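PDB 4DY0: glia-derived nexin from Homo sapiens, which inhibits serine proteases such as thrombin, trypsin and urokinase, binds heparin, and promotes neurite extension by blocking thrombin. Local coordinates for residues 7-10 with 11-15; 35-38 with 39-43. One frame throughout, in Å; residues are numbered along the deposited sequence.

Contact 1: residues 7-10 with 11-15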
loop_
_atom_site.group_PDB
_atom_site.type_symbol
_atom_site.label_atom_id
_atom_site.label_comp_id
_atom_site.label_asym_id
_atom_site.label_seq_id
_atom_site.Cartn_x
_atom_site.Cartn_y
_atom_site.Cartn_z
ATOM N N SER A 7 -0.913 6.329 -17.536
ATOM C CA SER A 7 -0.361 5.032 -17.918
ATOM C C SER A 7 0.839 4.651 -17.061
ATOM O O SER A 7 0.993 3.494 -16.667
ATOM C CB SER A 7 0.035 5.025 -19.395
ATOM O OG SER A 7 -1.054 4.626 -20.203
ATOM N N LEU A 8 1.689 5.630 -16.778
ATOM C CA LEU A 8 2.880 5.392 -15.982
ATOM C C LEU A 8 2.500 4.932 -14.582
ATOM O O LEU A 8 3.095 3.999 -14.045
ATOM C CB LEU A 8 3.731 6.656 -15.902
ATOM C CG LEU A 8 5.132 6.453 -15.334
ATOM C CD1 LEU A 8 5.853 5.384 -16.139
ATOM C CD2 LEU A 8 5.900 7.764 -15.357
ATOM N N GLU A 9 1.510 5.591 -13.993
ATOM C CA GLU A 9 1.049 5.233 -12.661
ATOM C C GLU A 9 0.419 3.851 -12.682
ATOM O O GLU A 9 0.581 3.065 -11.745
ATOM C CB GLU A 9 0.042 6.256 -12.145
ATOM C CG GLU A 9 -0.464 5.961 -10.748
ATOM C CD GLU A 9 0.662 5.688 -9.763
ATOM O OE1 GLU A 9 0.443 4.899 -8.817
ATOM O OE2 GLU A 9 1.765 6.253 -9.938
ATOM N N GLU A 10 -0.296 3.556 -13.763
ATOM C CA GLU A 10 -0.950 2.267 -13.923
ATOM C C GLU A 10 0.062 1.125 -13.873
ATOM O O GLU A 10 -0.171 0.107 -13.222
ATOM C CB GLU A 10 -1.726 2.232 -15.235
ATOM C CG GLU A 10 -3.079 1.568 -15.119
ATOM C CD GLU A 10 -4.040 2.027 -16.196
ATOM O OE1 GLU A 10 -5.086 2.619 -15.847
ATOM O OE2 GLU A 10 -3.745 1.801 -17.388
ATOM N N LEU A 11 1.185 1.296 -14.563
ATOM C CA LEU A 11 2.234 0.283 -14.557
ATOM C C LEU A 11 2.722 0.031 -13.135
ATOM O O LEU A 11 2.868 -1.118 -12.708
ATOM C CB LEU A 11 3.405 0.713 -15.446
ATOM C CG LEU A 11 3.144 0.703 -16.955
ATOM C CD1 LEU A 11 4.266 1.403 -17.706
ATOM C CD2 LEU A 11 2.969 -0.722 -17.454
ATOM N N GLY A 12 2.967 1.113 -12.403
ATOM C CA GLY A 12 3.480 1.021 -11.044
ATOM C C GLY A 12 2.485 0.409 -10.077
ATOM O O GLY A 12 2.838 -0.458 -9.274
ATOM N N SER A 13 1.237 0.864 -10.147
ATOM C CA SER A 13 0.197 0.354 -9.265
ATOM C C SER A 13 -0.066 -1.125 -9.514
ATOM O O SER A 13 -0.264 -1.890 -8.574
ATOM C CB SER A 13 -1.094 1.165 -9.404
ATOM O OG SER A 13 -1.127 2.216 -8.452
ATOM N N ASN A 14 -0.061 -1.527 -10.780
ATOM C CA ASN A 14 -0.264 -2.933 -11.108
ATOM C C ASN A 14 0.870 -3.814 -10.603
ATOM O O ASN A 14 0.624 -4.919 -10.124
ATOM C CB ASN A 14 -0.502 -3.135 -12.605
ATOM C CG ASN A 14 -1.965 -3.008 -12.978
ATOM O OD1 ASN A 14 -2.836 -3.600 -12.336
ATOM N ND2 ASN A 14 -2.245 -2.233 -14.017
ATOM N N THR A 15 2.102 -3.324 -10.702
ATOM C CA THR A 15 3.234 -4.034 -10.122
ATOM C C THR A 15 2.962 -4.234 -8.638
ATOM O O THR A 15 3.092 -5.339 -8.112
ATOM C CB THR A 15 4.559 -3.266 -10.305
ATOM O OG1 THR A 15 4.929 -3.278 -11.686
ATOM C CG2 THR A 15 5.675 -3.916 -9.502
#
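E9 and S13, one helical turn apart, are joined twice: S13 N donates to E9 O at 2.8 Å, and S13 OG donates to E9 OE1 at 3.1 Å. The pair lies on helix 5-26, the first helix of the serpin fold, and faces inward. The hydroxyl comes to OE1 on its anti side, 26° out of the carboxylate plane. E9 reaches it because CG runs anti to the backbone N (chi1 -179°) and the chain then bends at chi2, which carries the acid forward to S13 OG. OE1 also pairs, more closely, with H37 ND1 of helix 36-47, and S13 OG is bonded to V370 N, so both groups tie the helix to other parts of the fold. Were E9 an alanine, H37 ND1 would probably lose its carboxylate mate and S13 OG one of its two partners. Backbone bonds of the same helical spacing run from L11 N to S7 O (3.0 Å) and from N14 N to E10 O (2.9 Å), while the one from G12 N to L8 O is weak. On another face E10 and N14 lie side by side and point the same way, carboxylate and amide planes 52° apart. E10 CG lies 4.0 Å from N14 ND2, and the amide is fixed by its bond to T255 OG1 of helix 255-262. The L8 side chain leaves the helix away from the following turn and packs on I72 and L73 of helix 70-81. L11, with CG beside its own backbone N, folds back along the helix until CG sits 3.5 Å from S7 O.

Contact 2: residues 35-38 with 39-43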
loop_
_atom_site.group_PDB
_atom_site.type_symbol
_atom_site.label_atom_id
_atom_site.label_comp_id
_atom_site.label_asym_id
_atom_site.label_seq_id
_atom_site.Cartn_x
_atom_site.Cartn_y
_atom_site.Cartn_z
ATOM N N SER A 35 0.850 -1.011 0.214
ATOM C CA SER A 35 0.704 0.188 -0.600
ATOM C C SER A 35 1.277 -0.076 -1.982
ATOM O O SER A 35 2.487 -0.007 -2.173
ATOM C CB SER A 35 1.413 1.376 0.035
ATOM O OG SER A 35 1.359 2.489 -0.836
ATOM N N PRO A 36 0.410 -0.407 -2.950
ATOM C CA PRO A 36 0.897 -0.746 -4.287
ATOM C C PRO A 36 1.768 0.354 -4.884
ATOM O O PRO A 36 2.797 0.065 -5.500
ATOM C CB PRO A 36 -0.392 -0.912 -5.094
ATOM C CG PRO A 36 -1.400 -1.368 -4.075
ATOM C CD PRO A 36 -1.047 -0.596 -2.823
ATOM N N HIS A 37 1.362 1.604 -4.707
ATOM C CA HIS A 37 2.141 2.714 -5.236
ATOM C C HIS A 37 3.482 2.843 -4.522
ATOM O O HIS A 37 4.498 3.171 -5.140
ATOM C CB HIS A 37 1.378 4.028 -5.124
ATOM C CG HIS A 37 2.173 5.211 -5.569
ATOM N ND1 HIS A 37 2.236 5.610 -6.887
ATOM C CD2 HIS A 37 2.965 6.066 -4.878
ATOM C CE1 HIS A 37 3.019 6.670 -6.985
ATOM N NE2 HIS A 37 3.473 6.966 -5.781
ATOM N N GLY A 38 3.476 2.598 -3.214
ATOM C CA GLY A 38 4.703 2.635 -2.425
ATOM C C GLY A 38 5.694 1.599 -2.921
ATOM O O GLY A 38 6.908 1.805 -2.875
ATOM N N ILE A 39 5.173 0.475 -3.394
ATOM C CA ILE A 39 6.015 -0.566 -3.956
ATOM C C ILE A 39 6.677 -0.041 -5.227
ATOM O O ILE A 39 7.878 -0.213 -5.432
ATOM C CB ILE A 39 5.203 -1.848 -4.235
ATOM C CG1 ILE A 39 4.776 -2.488 -2.909
ATOM C CG2 ILE A 39 6.009 -2.827 -5.065
ATOM C CD1 ILE A 39 4.109 -3.840 -3.056
ATOM N N ALA A 40 5.889 0.619 -6.068
ATOM C CA ALA A 40 6.407 1.230 -7.290
ATOM C C ALA A 40 7.529 2.227 -6.985
ATOM O O ALA A 40 8.590 2.193 -7.607
ATOM C CB ALA A 40 5.282 1.912 -8.058
ATOM N N SER A 41 7.295 3.112 -6.025
ATOM C CA SER A 41 8.309 4.087 -5.636
ATOM C C SER A 41 9.585 3.418 -5.127
ATOM O O SER A 41 10.699 3.795 -5.505
ATOM C CB SER A 41 7.750 5.035 -4.576
ATOM O OG SER A 41 6.552 5.638 -5.039
ATOM N N VAL A 42 9.379 2.452 -4.183
ATOM C CA VAL A 42 10.515 1.715 -3.642
ATOM C C VAL A 42 11.382 1.093 -4.742
ATOM O O VAL A 42 12.608 1.080 -4.641
ATOM C CB VAL A 42 10.045 0.644 -2.644
ATOM C CG1 VAL A 42 11.069 -0.464 -2.521
ATOM C CG2 VAL A 42 9.759 1.290 -1.291
ATOM N N LEU A 43 10.790 0.554 -5.881
ATOM C CA LEU A 43 11.541 -0.020 -6.989
ATOM C C LEU A 43 12.264 1.081 -7.770
ATOM O O LEU A 43 13.389 0.891 -8.226
ATOM C CB LEU A 43 10.631 -0.842 -7.910
ATOM C CG LEU A 43 10.024 -2.140 -7.343
ATOM C CD1 LEU A 43 9.050 -2.776 -8.335
ATOM C CD2 LEU A 43 11.106 -3.145 -6.949
#
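G38 and V42 meet on the tightly packed side of the first two turns of helix 36-47. V42 N donates to G38 O at 2.9 Å, and V42 CG2, set beside its own backbone N, closes to 3.3 Å from the same oxygen. G38 is buried, and a side chain here would be crowded by S35 OG, the atom that accepts from G38 N at 3.2 Å. S35 sits at the N-cap, and this is its capping bond. Its hydroxyl also pairs with L371 O, which anchors the cap to strand 369-376. The next bond starts the regular helical pattern: I39 N lies 3.0 Å from S35 O, nearly in line with the carbonyl, and I39 CG1 rests 3.5 Å from that oxygen. I39 also touches V19 of helix 5-26, and V42 touches I320 of strand 319-328, so this end of the helix is enclosed in the serpin core between the N-terminal helix and the strands. The side carrying H37 is the more open to solvent, since H37 alone of the nine is partly exposed. S41 N donates to H37 O at 2.9 Å, yet between the side chains there is mere proximity: S41 OG lies obliquely to the imidazole, 3.4 Å from NE2 and badly angled for a bond. With CG anti to the backbone N (chi1 176°), the ring stands off from its own helix; ND1 turns to E9 of helix 5-26, while NE2 is engaged by N77 OD1 of helix 70-81.

In the fold
Contacts 1 and 2 follow in series along the chain and touch, their centres about 10 Å apart, where helix 5-26 meets the start of helix 36-47. The polar link is E9 OE1 to H37 ND1 at 2.7 Å, probably a hydrogen bond. Beside it the helices come close through small groups: G12 CA packs 3.6 Å from A40 CB, and S13 O lies 3.6 Å from P36 CB. Further along, T15 CG2 meets L43 CD1 at 3.7 Å. Neither contact is at the predicted reactive bond, but a sulfated sugar of the bound heparin is about 11 Å from the L8 side chain and about 13 Å from that of H37.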